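Local coordinates for protein cytochrome P450 113A1 (Saccharopolyspora erythraea, PDB 2JJN) that hydroxylates the macrolactone ring of erythromycin D at C-12 to give erythromycin C, as a heme-dependent cytochrome P450 monooxygenase, at residues W264-A268 with I370-R376. The protein carries 2 engineered substitutions. Sequence-based numbering, arbitrary orientation.
Sequences WDAAA and IIARFGR
Trp264 and Ala268, one turn apart on a short helix, face Arg376, just beyond the C-terminal end of a longer helix, and Ile371 in its last turn, the two axes running nearly perpendicular at 98° and about 10.2 Å apart. The longer helix ends at Phe374; Gly375, with the positive phi that glycine adopts readily, turns the chain to bring Arg376 over the indole of Trp264. Arg376 CB sits above the five-membered ring, 3.6 Å from its centroid and 14° off the normal, a CH-pi contact that uses the broad, flat indole well. Ile371 meets the same ring at its rim, CG1 lying near the ring plane 3.7 Å from Trp264 CE3. With CG1 anti to its carbonyl carbon (chi1 -73°), its two branches divide: Ile371 CD1 reaches Ala267 CB at 3.6 Å, while CG2 packs against Ala268 CB. The small alanines let the branched isoleucine come close to the helix backbone.

On the more exposed side of the contact, the Arg376 chain bends at chi3, and its guanidinium lies with one face over Trp264 CB. Arg376 NH2 forms a salt bridge with Asp265 OD1 at 2.7 Å, the carboxylate turned almost square to the guanidinium plane. Waters reinforce this pairing: one accepts from both Asp265 N and Arg376 NH2, and another donates to Asp265 OD1 and to Gly375 O, tying the carboxylate to the backbone just beyond the helix end.

The contact is peripheral P450 packing, away from the heme and substrate sites, and joins helix 262-269 to the end of helix 356-374. Helix 274-284 packs on Ala267 and Ile371 through Ile274, while helix 228-259 touches Trp264 through Leu257 and Ile370 through Val254; soon after Arg376 the chain enters strand 378-379.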
# COMPACT_ATOMS: atom_id res chain seq x y z
N TRP A 264 -17.87 -10.51 -12.26
CA TRP A 264 -18.62 -10.83 -11.04
C TRP A 264 -19.23 -12.23 -11.12
O TRP A 264 -19.11 -13.00 -10.18
CB TRP A 264 -19.74 -9.81 -10.80
CG TRP A 264 -19.31 -8.45 -10.44
CD1 TRP A 264 -19.48 -7.33 -11.20
CD2 TRP A 264 -18.76 -8.01 -9.17
NE1 TRP A 264 -19.06 -6.20 -10.49
CE2 TRP A 264 -18.60 -6.60 -9.26
CE3 TRP A 264 -18.40 -8.67 -7.98
CZ2 TRP A 264 -18.10 -5.83 -8.21
CZ3 TRP A 264 -17.90 -7.87 -6.90
CH2 TRP A 264 -17.78 -6.47 -7.03
N ASP A 265 -19.93 -12.53 -12.22
CA ASP A 265 -20.56 -13.84 -12.31
C ASP A 265 -19.51 -14.94 -12.45
O ASP A 265 -19.69 -16.06 -11.93
CB ASP A 265 -21.54 -13.89 -13.50
CG ASP A 265 -22.90 -13.26 -13.17
OD1 ASP A 265 -23.18 -12.88 -12.01
OD2 ASP A 265 -23.73 -13.20 -14.11
N ALA A 266 -18.41 -14.63 -13.12
CA ALA A 266 -17.33 -15.64 -13.28
C ALA A 266 -16.77 -16.08 -11.93
O ALA A 266 -16.56 -17.28 -11.64
CB ALA A 266 -16.27 -15.12 -14.16
N ALA A 267 -16.57 -15.09 -11.05
CA ALA A 267 -16.01 -15.37 -9.73
C ALA A 267 -17.06 -16.02 -8.81
O ALA A 267 -16.71 -16.80 -7.91
CB ALA A 267 -15.51 -14.06 -9.10
N ALA A 268 -18.34 -15.70 -9.04
CA ALA A 268 -19.42 -16.30 -8.25
C ALA A 268 -19.54 -17.76 -8.63
O ALA A 268 -19.78 -18.61 -7.75
CB ALA A 268 -20.74 -15.59 -8.44
N ILE A 370 -18.18 -10.18 -0.46
CA ILE A 370 -19.00 -9.25 -1.23
C ILE A 370 -19.84 -10.08 -2.19
O ILE A 370 -21.06 -9.85 -2.34
CB ILE A 370 -18.13 -8.24 -1.97
CG1 ILE A 370 -17.54 -7.25 -0.95
CG2 ILE A 370 -18.92 -7.53 -3.09
CD1 ILE A 370 -16.45 -6.35 -1.55
N ILE A 371 -19.18 -11.02 -2.87
CA ILE A 371 -19.90 -11.78 -3.90
C ILE A 371 -20.91 -12.73 -3.22
O ILE A 371 -22.04 -12.90 -3.71
CB ILE A 371 -18.89 -12.55 -4.75
CG1 ILE A 371 -18.17 -11.55 -5.65
CG2 ILE A 371 -19.58 -13.60 -5.62
CD1 ILE A 371 -16.94 -12.18 -6.39
N ALA A 372 -20.52 -13.34 -2.09
CA ALA A 372 -21.42 -14.25 -1.39
C ALA A 372 -22.72 -13.56 -1.00
O ALA A 372 -23.82 -14.12 -1.11
CB ALA A 372 -20.73 -14.85 -0.12
N ARG A 373 -22.61 -12.32 -0.51
CA ARG A 373 -23.81 -11.63 -0.04
C ARG A 373 -24.58 -10.98 -1.16
O ARG A 373 -25.83 -11.08 -1.21
CB ARG A 373 -23.47 -10.58 1.05
CG ARG A 373 -24.73 -9.91 1.58
CD ARG A 373 -24.44 -8.99 2.78
NE ARG A 373 -25.58 -8.08 3.06
CZ ARG A 373 -26.63 -8.37 3.82
NH1 ARG A 373 -26.78 -9.59 4.38
NH2 ARG A 373 -27.59 -7.47 3.99
N PHE A 374 -23.88 -10.32 -2.06
CA PHE A 374 -24.59 -9.40 -3.00
C PHE A 374 -24.51 -9.91 -4.44
O PHE A 374 -25.27 -9.40 -5.31
CB PHE A 374 -23.89 -8.06 -2.99
CG PHE A 374 -23.87 -7.35 -1.65
CD1 PHE A 374 -25.04 -6.86 -1.06
CD2 PHE A 374 -22.65 -7.15 -1.01
CE1 PHE A 374 -25.02 -6.15 0.15
CE2 PHE A 374 -22.59 -6.42 0.21
CZ PHE A 374 -23.78 -5.90 0.79
N GLY A 375 -23.59 -10.83 -4.72
CA GLY A 375 -23.26 -11.24 -6.11
C GLY A 375 -22.43 -10.23 -6.89
O GLY A 375 -21.59 -10.63 -7.68
N ARG A 376 -22.72 -8.95 -6.72
CA ARG A 376 -21.97 -7.85 -7.34
C ARG A 376 -22.27 -6.54 -6.61
O ARG A 376 -23.23 -6.45 -5.83
CB ARG A 376 -22.33 -7.75 -8.83
CG ARG A 376 -23.79 -7.32 -9.04
CD ARG A 376 -24.15 -7.15 -10.55
NE ARG A 376 -24.20 -8.50 -11.12
CZ ARG A 376 -23.43 -8.99 -12.10
NH1 ARG A 376 -22.57 -8.25 -12.80
NH2 ARG A 376 -23.61 -10.24 -12.44
O HOH W 1 -21.29 -10.85 -14.24
O HOH W 2 -22.80 -12.62 -9.32
O HOH W 3 -25.06 -11.10 -9.67